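Local coordinates for intergenic-region protein (Escherichia coli CFT073, PDB 2WJ9) that probably counters host restriction by inhibiting restriction enzymes, as an ArdB-type antirestriction protein, at residues P61-L66 against G101-A106; E74-G79 against S145-R150; A135-C140 against R164-Q169; I57-Q62 against L95-N100. All blocks are in the same frame, centred on the assembly; numbering follows the deposited sequence. Where two conformers were deposited one is given.

Contact 1 of 4, residues P61-L66 against G101-A106; sequences PQHFGL and GGAFMA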
loop_
_atom_site.group_PDB
_atom_site.type_symbol
_atom_site.label_atom_id
_atom_site.label_comp_id
_atom_site.label_asym_id
_atom_site.label_seq_id
_atom_site.Cartn_x
_atom_site.Cartn_y
_atom_site.Cartn_z
ATOM N N PRO B 61 16.991 7.120 -9.472
ATOM C CA PRO B 61 17.769 6.151 -8.687
ATOM C C PRO B 61 17.556 6.284 -7.167
ATOM O O PRO B 61 17.525 5.265 -6.467
ATOM C CB PRO B 61 19.219 6.443 -9.089
ATOM C CG PRO B 61 19.219 7.852 -9.562
ATOM C CD PRO B 61 17.863 8.060 -10.200
ATOM N N GLN B 62 17.368 7.508 -6.677
ATOM C CA GLN B 62 17.179 7.746 -5.239
ATOM C C GLN B 62 15.930 7.041 -4.692
ATOM O O GLN B 62 15.984 6.432 -3.616
ATOM C CB GLN B 62 17.131 9.252 -4.937
ATOM C CG GLN B 62 16.837 9.627 -3.488
ATOM C CD GLN B 62 17.093 11.110 -3.193
ATOM O OE1 GLN B 62 18.009 11.718 -3.754
ATOM N NE2 GLN B 62 16.273 11.694 -2.321
ATOM N N HIS B 63 14.825 7.114 -5.442
ATOM C CA HIS B 63 13.527 6.573 -4.988
ATOM C C HIS B 63 13.148 5.206 -5.580
ATOM O O HIS B 63 12.302 4.509 -5.016
ATOM C CB HIS B 63 12.399 7.582 -5.253
ATOM C CG HIS B 63 12.538 8.861 -4.482
ATOM N ND1 HIS B 63 12.083 9.004 -3.187
ATOM C CD2 HIS B 63 13.095 10.050 -4.816
ATOM C CE1 HIS B 63 12.350 10.227 -2.762
ATOM N NE2 HIS B 63 12.964 10.882 -3.730
ATOM N N PHE B 64 13.776 4.828 -6.691
ATOM C CA PHE B 64 13.377 3.621 -7.443
ATOM C C PHE B 64 14.553 2.676 -7.770
ATOM O O PHE B 64 14.351 1.646 -8.414
ATOM C CB PHE B 64 12.648 4.009 -8.749
ATOM C CG PHE B 64 11.362 4.786 -8.541
ATOM C CD1 PHE B 64 10.128 4.140 -8.557
ATOM C CD2 PHE B 64 11.388 6.163 -8.337
ATOM C CE1 PHE B 64 8.942 4.850 -8.375
ATOM C CE2 PHE B 64 10.211 6.880 -8.145
ATOM C CZ PHE B 64 8.989 6.232 -8.166
ATOM N N GLY B 65 15.761 2.992 -7.299
ATOM C CA GLY B 65 16.977 2.278 -7.726
ATOM C C GLY B 65 17.105 0.794 -7.370
ATOM O O GLY B 65 18.014 0.114 -7.859
ATOM N N LEU B 66 16.230 0.291 -6.505
ATOM C CA LEU B 66 16.212 -1.132 -6.146
ATOM C C LEU B 66 15.379 -1.972 -7.119
ATOM O O LEU B 66 15.414 -3.202 -7.056
ATOM C CB LEU B 66 15.676 -1.329 -4.721
ATOM C CG LEU B 66 16.500 -0.731 -3.575
ATOM C CD1 LEU B 66 15.740 -0.885 -2.251
ATOM C CD2 LEU B 66 17.874 -1.361 -3.493
ATOM N N GLY B 101 6.402 8.277 1.735
ATOM C CA GLY B 101 7.515 7.637 1.023
ATOM C C GLY B 101 7.293 7.418 -0.468
ATOM O O GLY B 101 8.188 6.960 -1.171
ATOM N N GLY B 102 6.107 7.761 -0.953
ATOM C CA GLY B 102 5.794 7.616 -2.374
ATOM C C GLY B 102 6.436 8.683 -3.232
ATOM O O GLY B 102 7.054 9.625 -2.734
ATOM N N ALA B 103 6.298 8.536 -4.543
ATOM C CA ALA B 103 6.850 9.506 -5.487
ATOM C C ALA B 103 6.175 9.306 -6.845
ATOM O O ALA B 103 5.745 8.189 -7.176
ATOM C CB ALA B 103 8.378 9.347 -5.601
ATOM N N PHE B 104 6.072 10.382 -7.617
ATOM C CA PHE B 104 5.419 10.323 -8.932
ATOM C C PHE B 104 5.807 11.503 -9.837
ATOM O O PHE B 104 6.589 12.374 -9.459
ATOM C CB PHE B 104 3.894 10.210 -8.773
ATOM C CG PHE B 104 3.235 11.435 -8.199
ATOM C CD1 PHE B 104 2.606 12.351 -9.023
ATOM C CD2 PHE B 104 3.227 11.664 -6.826
ATOM C CE1 PHE B 104 1.980 13.478 -8.503
ATOM C CE2 PHE B 104 2.601 12.794 -6.298
ATOM C CZ PHE B 104 1.978 13.696 -7.131
ATOM N N MET B 105 5.291 11.511 -11.056
ATOM C CA MET B 105 5.492 12.641 -11.962
ATOM C C MET B 105 4.160 13.051 -12.565
ATOM O O MET B 105 3.316 12.201 -12.843
ATOM C CB MET B 105 6.505 12.303 -13.066
ATOM C CG MET B 105 6.062 11.231 -14.047
ATOM S SD MET B 105 7.331 10.743 -15.253
ATOM C CE MET B 105 8.001 12.323 -15.699
ATOM N N ALA B 106 3.974 14.353 -12.751
ATOM C CA ALA B 106 2.728 14.885 -13.315
ATOM C C ALA B 106 2.912 16.322 -13.785
ATOM O O ALA B 106 3.875 16.983 -13.407
ATOM C CB ALA B 106 1.621 14.827 -12.254
#

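Contact 2 of 4, residues E74-G79 against S145-R150; sequences EPRVFG and SHHACR. With SO4 (sulfate ion), chain H.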
loop_
_atom_site.group_PDB
_atom_site.type_symbol
_atom_site.label_atom_id
_atom_site.label_comp_id
_atom_site.label_asym_id
_atom_site.label_seq_id
_atom_site.Cartn_x
_atom_site.Cartn_y
_atom_site.Cartn_z
ATOM N N GLU B 74 10.241 6.422 -16.406
ATOM C CA GLU B 74 9.774 7.695 -16.965
ATOM C C GLU B 74 9.233 7.527 -18.411
ATOM O O GLU B 74 8.108 7.937 -18.690
ATOM C CB GLU B 74 10.828 8.816 -16.829
ATOM C CG GLU B 74 10.441 10.102 -17.569
ATOM C CD GLU B 74 11.224 11.342 -17.141
ATOM O OE1 GLU B 74 11.478 12.197 -18.015
ATOM O OE2 GLU B 74 11.589 11.479 -15.951
ATOM N N PRO B 75 10.020 6.931 -19.333
ATOM C CA PRO B 75 9.456 6.537 -20.636
ATOM C C PRO B 75 8.159 5.704 -20.581
ATOM O O PRO B 75 7.273 5.880 -21.436
ATOM C CB PRO B 75 10.581 5.705 -21.258
ATOM C CG PRO B 75 11.802 6.241 -20.668
ATOM C CD PRO B 75 11.472 6.679 -19.282
ATOM N N ARG B 76 8.051 4.789 -19.625
ATOM C CA ARG B 76 6.838 3.959 -19.502
ATOM C C ARG B 76 5.600 4.782 -19.095
ATOM O O ARG B 76 4.496 4.530 -19.587
ATOM C CB ARG B 76 7.056 2.784 -18.540
ATOM C CG ARG B 76 7.927 1.677 -19.124
ATOM C CD ARG B 76 8.191 0.551 -18.125
ATOM N NE ARG B 76 9.357 -0.238 -18.495
ATOM C CZ ARG B 76 9.406 -1.122 -19.484
ATOM N NH1 ARG B 76 8.346 -1.351 -20.261
ATOM N NH2 ARG B 76 10.540 -1.772 -19.715
ATOM N N VAL B 77 5.790 5.753 -18.197
ATOM C CA VAL B 77 4.702 6.667 -17.798
ATOM C C VAL B 77 4.199 7.460 -19.013
ATOM O O VAL B 77 2.993 7.539 -19.263
ATOM C CB VAL B 77 5.128 7.652 -16.685
ATOM C CG1 VAL B 77 4.011 8.653 -16.403
ATOM C CG2 VAL B 77 5.492 6.894 -15.387
ATOM N N PHE B 78 5.123 8.038 -19.777
ATOM C CA PHE B 78 4.750 8.768 -20.999
ATOM C C PHE B 78 4.046 7.842 -22.002
ATOM O O PHE B 78 3.120 8.265 -22.697
ATOM C CB PHE B 78 5.972 9.445 -21.645
ATOM C CG PHE B 78 6.467 10.676 -20.906
ATOM C CD1 PHE B 78 5.585 11.681 -20.515
ATOM C CD2 PHE B 78 7.823 10.856 -20.651
ATOM C CE1 PHE B 78 6.048 12.829 -19.857
ATOM C CE2 PHE B 78 8.293 11.998 -19.994
ATOM C CZ PHE B 78 7.409 12.978 -19.589
ATOM N N GLY B 79 4.484 6.585 -22.064
ATOM C CA GLY B 79 3.840 5.573 -22.908
ATOM C C GLY B 79 2.393 5.352 -22.506
ATOM O O GLY B 79 1.507 5.364 -23.350
ATOM N N SER B 145 1.753 -0.558 -11.224
ATOM C CA SER B 145 1.053 -1.832 -11.060
ATOM C C SER B 145 1.507 -2.855 -12.106
ATOM O O SER B 145 1.770 -4.011 -11.779
ATOM C CB SER B 145 -0.468 -1.635 -11.107
ATOM O OG SER B 145 -0.876 -0.869 -12.230
ATOM N N HIS B 146 1.600 -2.424 -13.363
ATOM C CA HIS B 146 2.090 -3.279 -14.433
ATOM C C HIS B 146 3.515 -3.760 -14.148
ATOM O O HIS B 146 3.820 -4.944 -14.247
ATOM C CB HIS B 146 2.012 -2.533 -15.776
ATOM C CG HIS B 146 2.329 -3.379 -16.968
ATOM N ND1 HIS B 146 3.620 -3.612 -17.397
ATOM C CD2 HIS B 146 1.519 -4.008 -17.853
ATOM C CE1 HIS B 146 3.589 -4.370 -18.478
ATOM N NE2 HIS B 146 2.327 -4.624 -18.777
ATOM N N HIS B 147 4.381 -2.834 -13.736
ATOM C CA HIS B 147 5.791 -3.167 -13.577
ATOM C C HIS B 147 6.036 -4.043 -12.333
ATOM O O HIS B 147 6.931 -4.895 -12.332
ATOM C CB HIS B 147 6.628 -1.885 -13.525
ATOM C CG HIS B 147 8.063 -2.084 -13.910
ATOM N ND1 HIS B 147 8.446 -2.583 -15.136
ATOM C CD2 HIS B 147 9.210 -1.839 -13.231
ATOM C CE1 HIS B 147 9.765 -2.644 -15.194
ATOM N NE2 HIS B 147 10.253 -2.197 -14.048
ATOM N N ALA B 148 5.223 -3.847 -11.294
ATOM C CA ALA B 148 5.246 -4.735 -10.123
ATOM C C ALA B 148 4.910 -6.184 -10.517
ATOM O O ALA B 148 5.560 -7.135 -10.066
ATOM C CB ALA B 148 4.278 -4.237 -9.049
ATOM N N CYS B 149 3.916 -6.347 -11.381
ATOM C CA CYS B 149 3.515 -7.687 -11.815
ATOM C C CYS B 149 4.554 -8.348 -12.732
ATOM O O CYS B 149 4.731 -9.565 -12.693
ATOM C CB CYS B 149 2.151 -7.670 -12.498
ATOM S SG CYS B 149 0.804 -7.156 -11.426
ATOM N N ARG B 150 5.235 -7.549 -13.547
ATOM C CA ARG B 150 6.288 -8.070 -14.415
ATOM C C ARG B 150 7.541 -8.483 -13.630
ATOM O O ARG B 150 8.111 -9.540 -13.878
ATOM C CB ARG B 150 6.656 -7.050 -15.500
ATOM C CG ARG B 150 7.841 -7.480 -16.350
ATOM C CD ARG B 150 8.111 -6.539 -17.496
ATOM N NE ARG B 150 9.333 -6.925 -18.193
ATOM C CZ ARG B 150 9.813 -6.331 -19.284
ATOM N NH1 ARG B 150 9.171 -5.316 -19.832
ATOM N NH2 ARG B 150 10.941 -6.758 -19.833
HETATM S S SO4 H . 4.866 -1.176 -21.408
HETATM O O1 SO4 H . 3.479 -1.373 -20.976
HETATM O O2 SO4 H . 4.880 -0.550 -22.728
HETATM O O3 SO4 H . 5.478 -0.313 -20.382
HETATM O O4 SO4 H . 5.531 -2.484 -21.513
#

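Contact 3 of 4, residues A135-C140 against R164-Q169; sequences AGIAAC and RDYALQ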
loop_
_atom_site.group_PDB
_atom_site.type_symbol
_atom_site.label_atom_id
_atom_site.label_comp_id
_atom_site.label_asym_id
_atom_site.label_seq_id
_atom_site.Cartn_x
_atom_site.Cartn_y
_atom_site.Cartn_z
ATOM N N ALA B 135 -4.518 13.170 -14.399
ATOM C CA ALA B 135 -4.068 12.301 -15.496
ATOM C C ALA B 135 -2.677 11.698 -15.245
ATOM O O ALA B 135 -2.463 10.498 -15.443
ATOM C CB ALA B 135 -4.079 13.069 -16.811
ATOM N N GLY B 136 -1.736 12.534 -14.810
ATOM C CA GLY B 136 -0.392 12.073 -14.467
ATOM C C GLY B 136 -0.379 11.045 -13.337
ATOM O O GLY B 136 0.356 10.047 -13.392
ATOM N N ILE B 137 -1.187 11.287 -12.307
ATOM C CA ILE B 137 -1.332 10.317 -11.210
ATOM C C ILE B 137 -1.831 8.970 -11.765
ATOM O O ILE B 137 -1.258 7.915 -11.474
ATOM C CB ILE B 137 -2.259 10.855 -10.096
ATOM C CG1 ILE B 137 -1.591 12.045 -9.375
ATOM C CG2 ILE B 137 -2.602 9.749 -9.118
ATOM C CD1 ILE B 137 -2.516 12.807 -8.431
ATOM N N ALA B 138 -2.858 9.028 -12.610
ATOM C CA ALA B 138 -3.425 7.845 -13.272
ATOM C C ALA B 138 -2.397 7.079 -14.108
ATOM O O ALA B 138 -2.290 5.849 -13.990
ATOM C CB ALA B 138 -4.622 8.243 -14.132
ATOM N N ALA B 139 -1.630 7.788 -14.934
ATOM C CA ALA B 139 -0.582 7.148 -15.738
ATOM C C ALA B 139 0.490 6.455 -14.872
ATOM O O ALA B 139 0.958 5.354 -15.200
ATOM C CB ALA B 139 0.056 8.148 -16.688
ATOM N N CYS B 140 0.892 7.105 -13.786
ATOM C CA CYS B 140 1.866 6.508 -12.869
ATOM C C CYS B 140 1.333 5.252 -12.152
ATOM O O CYS B 140 2.060 4.263 -11.983
ATOM C CB CYS B 140 2.354 7.547 -11.850
ATOM S SG CYS B 140 3.377 8.894 -12.549
ATOM N N ARG B 164 -1.461 5.030 -4.686
ATOM C CA ARG B 164 -2.880 4.687 -4.608
ATOM C C ARG B 164 -3.557 5.391 -3.428
ATOM O O ARG B 164 -4.653 5.909 -3.571
ATOM C CB ARG B 164 -3.078 3.159 -4.534
ATOM C CG ARG B 164 -4.521 2.659 -4.347
ATOM C CD ARG B 164 -4.514 1.118 -4.371
ATOM N NE ARG B 164 -5.778 0.459 -4.036
ATOM C CZ ARG B 164 -6.076 -0.130 -2.876
ATOM N NH1 ARG B 164 -5.221 -0.133 -1.857
ATOM N NH2 ARG B 164 -7.253 -0.724 -2.731
ATOM N N ASP B 165 -2.895 5.430 -2.267
ATOM C CA ASP B 165 -3.458 6.140 -1.101
ATOM C C ASP B 165 -3.649 7.641 -1.357
ATOM O O ASP B 165 -4.666 8.210 -0.971
ATOM C CB ASP B 165 -2.581 5.957 0.145
ATOM C CG ASP B 165 -2.840 4.655 0.877
ATOM O OD1 ASP B 165 -3.676 3.833 0.429
ATOM O OD2 ASP B 165 -2.201 4.461 1.939
ATOM N N TYR B 166 -2.673 8.270 -2.002
ATOM C CA TYR B 166 -2.790 9.675 -2.414
ATOM C C TYR B 166 -3.978 9.882 -3.370
ATOM O O TYR B 166 -4.728 10.868 -3.236
ATOM C CB TYR B 166 -1.483 10.148 -3.057
ATOM C CG TYR B 166 -1.451 11.618 -3.412
ATOM C CD1 TYR B 166 -1.526 12.598 -2.427
ATOM C CD2 TYR B 166 -1.314 12.036 -4.732
ATOM C CE1 TYR B 166 -1.483 13.944 -2.749
ATOM C CE2 TYR B 166 -1.276 13.376 -5.059
ATOM C CZ TYR B 166 -1.357 14.331 -4.065
ATOM O OH TYR B 166 -1.318 15.677 -4.379
ATOM N N ALA B 167 -4.158 8.942 -4.309
ATOM C CA ALA B 167 -5.294 8.971 -5.248
ATOM C C ALA B 167 -6.626 8.830 -4.513
ATOM O O ALA B 167 -7.606 9.501 -4.855
ATOM C CB ALA B 167 -5.157 7.870 -6.295
ATOM N N LEU B 168 -6.655 7.968 -3.491
ATOM C CA LEU B 168 -7.874 7.741 -2.719
ATOM C C LEU B 168 -8.300 8.977 -1.927
ATOM O O LEU B 168 -9.471 9.104 -1.589
ATOM C CB LEU B 168 -7.726 6.520 -1.793
ATOM C CG LEU B 168 -7.743 5.163 -2.518
ATOM C CD1 LEU B 168 -7.311 4.018 -1.584
ATOM C CD2 LEU B 168 -9.114 4.877 -3.109
ATOM N N GLN B 169 -7.358 9.874 -1.634
ATOM C CA GLN B 169 -7.651 11.119 -0.915
ATOM C C GLN B 169 -7.868 12.322 -1.846
ATOM O O GLN B 169 -8.216 13.408 -1.382
ATOM C CB GLN B 169 -6.520 11.454 0.066
ATOM C CG GLN B 169 -6.342 10.440 1.206
ATOM C CD GLN B 169 -5.310 10.860 2.240
ATOM O OE1 GLN B 169 -4.701 11.932 2.153
ATOM N NE2 GLN B 169 -5.123 10.012 3.251
#

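Contact 4 of 4, residues I57-Q62 against L95-N100; sequences ISFWPQ and LYTLNN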
loop_
_atom_site.group_PDB
_atom_site.type_symbol
_atom_site.label_atom_id
_atom_site.label_comp_id
_atom_site.label_asym_id
_atom_site.label_seq_id
_atom_site.Cartn_x
_atom_site.Cartn_y
_atom_site.Cartn_z
ATOM N N ILE B 57 17.782 15.325 -11.224
ATOM C CA ILE B 57 18.532 14.267 -11.890
ATOM C C ILE B 57 18.747 13.023 -11.010
ATOM O O ILE B 57 18.897 11.916 -11.533
ATOM C CB ILE B 57 19.875 14.790 -12.452
ATOM C CG1 ILE B 57 20.516 13.743 -13.375
ATOM C CG2 ILE B 57 20.811 15.204 -11.318
ATOM C CD1 ILE B 57 19.552 13.128 -14.382
ATOM N N SER B 58 18.720 13.199 -9.692
ATOM C CA SER B 58 18.880 12.080 -8.744
ATOM C C SER B 58 17.576 11.345 -8.374
ATOM O O SER B 58 17.611 10.304 -7.713
ATOM C CB SER B 58 19.562 12.588 -7.473
ATOM O OG SER B 58 20.872 13.039 -7.757
ATOM N N PHE B 59 16.441 11.870 -8.824
ATOM C CA PHE B 59 15.111 11.383 -8.411
ATOM C C PHE B 59 14.891 9.881 -8.613
ATOM O O PHE B 59 14.526 9.174 -7.673
ATOM C CB PHE B 59 14.031 12.195 -9.150
ATOM C CG PHE B 59 12.617 11.757 -8.874
ATOM C CD1 PHE B 59 11.948 12.176 -7.727
ATOM C CD2 PHE B 59 11.938 10.950 -9.781
ATOM C CE1 PHE B 59 10.633 11.784 -7.485
ATOM C CE2 PHE B 59 10.628 10.558 -9.551
ATOM C CZ PHE B 59 9.969 10.968 -8.412
ATOM N N TRP B 60 15.097 9.403 -9.842
ATOM C CA TRP B 60 14.771 8.020 -10.176
ATOM C C TRP B 60 15.639 6.987 -9.435
ATOM O O TRP B 60 15.082 6.070 -8.831
ATOM C CB TRP B 60 14.717 7.806 -11.695
ATOM C CG TRP B 60 13.524 8.514 -12.335
ATOM C CD1 TRP B 60 13.550 9.644 -13.099
ATOM C CD2 TRP B 60 12.147 8.134 -12.230
ATOM N NE1 TRP B 60 12.271 9.982 -13.493
ATOM C CE2 TRP B 60 11.392 9.070 -12.976
ATOM C CE3 TRP B 60 11.480 7.081 -11.601
ATOM C CZ2 TRP B 60 9.999 8.991 -13.086
ATOM C CZ3 TRP B 60 10.095 7.000 -11.710
ATOM C CH2 TRP B 60 9.370 7.961 -12.441
ATOM N N PRO B 61 16.991 7.120 -9.472
ATOM C CA PRO B 61 17.769 6.151 -8.687
ATOM C C PRO B 61 17.556 6.284 -7.167
ATOM O O PRO B 61 17.525 5.265 -6.467
ATOM C CB PRO B 61 19.219 6.443 -9.089
ATOM C CG PRO B 61 19.219 7.852 -9.562
ATOM C CD PRO B 61 17.863 8.060 -10.200
ATOM N N GLN B 62 17.368 7.508 -6.677
ATOM C CA GLN B 62 17.179 7.746 -5.239
ATOM C C GLN B 62 15.930 7.041 -4.692
ATOM O O GLN B 62 15.984 6.432 -3.616
ATOM C CB GLN B 62 17.131 9.252 -4.937
ATOM C CG GLN B 62 16.837 9.627 -3.488
ATOM C CD GLN B 62 17.093 11.110 -3.193
ATOM O OE1 GLN B 62 18.009 11.718 -3.754
ATOM N NE2 GLN B 62 16.273 11.694 -2.321
ATOM N N LEU B 95 8.435 16.474 -11.141
ATOM C CA LEU B 95 8.633 15.335 -10.253
ATOM C C LEU B 95 8.208 15.701 -8.831
ATOM O O LEU B 95 8.446 16.821 -8.374
ATOM C CB LEU B 95 10.091 14.869 -10.292
ATOM C CG LEU B 95 10.698 14.612 -11.680
ATOM C CD1 LEU B 95 12.133 14.087 -11.573
ATOM C CD2 LEU B 95 9.835 13.648 -12.510
ATOM N N TYR B 96 7.572 14.743 -8.149
ATOM C CA TYR B 96 6.993 14.949 -6.811
ATOM C C TYR B 96 7.313 13.798 -5.838
ATOM O O TYR B 96 7.352 12.630 -6.225
ATOM C CB TYR B 96 5.464 15.101 -6.906
ATOM C CG TYR B 96 5.024 16.317 -7.686
ATOM C CD1 TYR B 96 4.896 17.557 -7.066
ATOM C CD2 TYR B 96 4.747 16.232 -9.045
ATOM C CE1 TYR B 96 4.500 18.680 -7.782
ATOM C CE2 TYR B 96 4.339 17.345 -9.770
ATOM C CZ TYR B 96 4.227 18.572 -9.137
ATOM O OH TYR B 96 3.839 19.689 -9.862
ATOM N N THR B 97 7.515 14.152 -4.570
ATOM C CA THR B 97 7.599 13.191 -3.461
ATOM C C THR B 97 6.349 13.274 -2.573
ATOM O O THR B 97 5.710 14.328 -2.501
ATOM C CB THR B 97 8.875 13.408 -2.591
ATOM O OG1 THR B 97 8.871 14.712 -1.980
ATOM C CG2 THR B 97 10.136 13.240 -3.441
ATOM N N LEU B 98 6.019 12.159 -1.915
ATOM C CA LEU B 98 4.874 12.070 -0.997
ATOM C C LEU B 98 5.406 11.842 0.428
ATOM O O LEU B 98 6.450 11.220 0.600
ATOM C CB LEU B 98 3.922 10.930 -1.420
ATOM C CG LEU B 98 3.040 11.127 -2.679
ATOM C CD1 LEU B 98 2.543 9.793 -3.203
ATOM C CD2 LEU B 98 1.870 12.074 -2.416
ATOM N N ASN B 99 4.682 12.325 1.433
ATOM C CA ASN B 99 5.114 12.188 2.847
ATOM C C ASN B 99 4.866 10.799 3.472
ATOM O O ASN B 99 5.077 10.610 4.691
ATOM C CB ASN B 99 4.495 13.292 3.714
ATOM C CG ASN B 99 2.973 13.275 3.708
ATOM O OD1 ASN B 99 2.353 12.735 2.797
ATOM N ND2 ASN B 99 2.366 13.881 4.721
ATOM N N ASN B 100 4.389 9.852 2.660
ATOM C CA ASN B 100 4.342 8.436 3.044
ATOM C C ASN B 100 5.467 7.603 2.403
ATOM O O ASN B 100 5.478 6.381 2.525
ATOM C CB ASN B 100 2.976 7.826 2.726
ATOM C CG ASN B 100 2.667 7.800 1.228
ATOM O OD1 ASN B 100 3.427 8.331 0.405
ATOM N ND2 ASN B 100 1.547 7.172 0.874
#

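Contact 1 of 4, residues P61-L66 against G101-A106
With CG of Phe-64 set opposite its carbonyl carbon (chi1 -62°), the phenyl ring leaves the last turn of helix 59-64 and reaches Ala-103, although the bond to CB does not itself aim at the strand. His-63 takes nearly the same first torsion (-64°), but its CB does point at the strand, and its ring comes obliquely to the same alanine methyl. Ala-103 CB thus touches two aromatic side chains of consecutive helix residues, both coming from the helix side. On the phenyl side, CE2 of Phe-64 is 4.0 Å from Ala-103 CB, and CZ is almost as close at 4.1 Å. On the imidazole side, CG of His-63 comes within 4.3 Å of that CB. The phenyl rim also faces the strand backbone: Ala-103 O lies in the ring plane, 3.9 Å from Phe-64 CZ, so an aromatic C-H, not the pi cloud, is turned to the carbonyl. That oxygen has a true hydrogen-bond partner in the hydroxyl of Tyr-144 on helix 132-151. His-63 ND1 is hydrogen-bonded to Ser-34 OG, which pins its polar edge, while the other aromatic stacks on His-159. No hydrogen bond links helix end and strand directly. The contact is a small apolar one, in which a methyl group admits the helix to 7.3 Å between the CA atoms of His-63 and Ala-103. Its chemistry is van der Waals contact supplemented by a C-H edge whose approach to the carbonyl is probably weakly favourable, with His-63 ND1 and the buried Ala-103 O bonded to residues outside it.

Contact 2 of 4, residues E74-G79 against S145-R150
Arg-76, on helix 73-84, crosses to His-147 and Arg-150 on helix 132-151 and makes the whole bridge between these two helix segments, whose nearest CA atoms remain 9.3 Å apart. The inner, better packed part is the meeting with His-147. Here the guanidinium and imidazole planes lie 24° apart, and Arg-76 NE sits obliquely 4.1 Å from His-147 CE1. Both groups are tethered from the loop before helix 73-84: Arg-76 NE is hydrogen-bonded to Thr-72 OG1, and His-147 NE2 to the carbonyl oxygen of Pro-68. Towards the surface the contact is looser. The exposed, fully extended Arg-150 brings its NH1 to 3.8 Å from Arg-76 NH2, with the guanidinium planes steeply inclined at 75°. A sulfate ion, probably from the crystallisation liquor, occupies this outer side. Arg-76 NH1 donates a hydrogen bond of 3.1 Å to sulfate O3 (157° at the hydrogen), with the anion at the guanidinium edge, and O1 lies over one face of the His-146 ring, 3.9 Å from CE1. Farther off, on the same helix as His-146, Cys-149 forms a disulfide with Cys-37 of the second subunit. No hydrogen bond joins the two segments directly; instead Arg-76 and Arg-83 hold the anion through hydrogen bonds, and its negative charge probably offsets that of the neighbouring arginines.

Contact 3 of 4, residues A135-C140 against R164-Q169
Ile-137 and Tyr-166 meet at the open end of a helical hairpin, where the early turns of helix 132-151 lie beside the last turns of helix 154-168, the two running roughly antiparallel. Ile-137 is the one residue of its segment that reaches across, and it uses two branches. Its longer branch ends at CD1, which lies 3.6 Å from Tyr-166 CE2 and 4.0 Å from Tyr-166 CD2, meeting one side of the phenol ring obliquely; the two side chains cross at about a right angle. Its other branch, CG2, rests 4.2 Å from Ala-167 CB. The tyrosine ring is carried there by a first torsion of -175°, which places CG opposite the backbone N. Since Ala-167 offers just a methyl, the helices approach to 7.3 Å between the CA atoms of Ile-137 and Ala-167. The buried patch is wholly apolar, while the Tyr-166 hydroxyl makes a weak hydrogen bond to Glu-133 OE2 one turn earlier on the first helix. Phe-104 of strand 103-107 packs on Ile-137 from the sheet, Met-177 of helix 173-180 touches Ala-167, and Arg-164 and Asp-165 form reciprocal salt bridges with Asp-165 and Arg-164 of the second subunit.

Contact 4 of 4, residues I57-Q62 against L95-N100
Phe-59 lays one face of its ring over Leu-95. The CB of the leucine sits 4.1 Å from the ring centroid and only 6° off the normal, a CH-pi contact centred on the face. The rest of the leucine runs back beneath the ring towards its root: CD1 lies 3.6 Å from both Phe-59 CG and Phe-59 CB, so the isobutyl group follows the phenylalanine from the ring centre to its stem. A first torsion of 177° on Phe-59 carries CG away from the backbone N and swings the ring out from the first turn of helix 59-64 onto strand 93-98. The rim of the ring meets different atoms. Tyr-96 O lies near the ring plane, 3.6 Å from Phe-59 CE1, and the Thr-97 methyl CG2 is at the same edge, 4.3 Å from that CE1. Face and edge are thus used for different jobs, the face for aliphatic carbon and the rim for backbone oxygen and a methyl group. The neighbouring indole is turned against this ring, with Phe-59 CD2 standing 3.6 Å above the plane of Trp-60, over its centre. Its NE1 is hydrogen-bonded to Glu-74 OE2, which ties this part of the helix to helix 73-84. Phe-59 therefore seats the helix on a three-stranded antiparallel sheet: strand 93-98 runs through the middle, and Ala-103 of strand 103-107 and Val-51, just past strand 48-50, also touch the ring.

How the contacts relate
Contacts 1 and 4 belong to one interface, their centres about 4 Å apart: helix 59-64 lies on adjacent strands, and Ala-103 CB is 3.6 Å from Phe-59 CZ. Contact 2, its centre about 13 Å from that of contact 1, joins them through Met-105, whose CE lies 3.7 Å from Glu-74 CD. Contact 3 is reached from the same strand by Phe-104, whose CZ is 3.9 Å from Tyr-166 CE2, and from contact 4 by Leu-98, with CD2 at 3.4 Å from Tyr-166 CD1. Contacts 2 and 3 share helix 132-151, and both border the second subunit. The sulfate belongs to contact 2, the most exposed of the four.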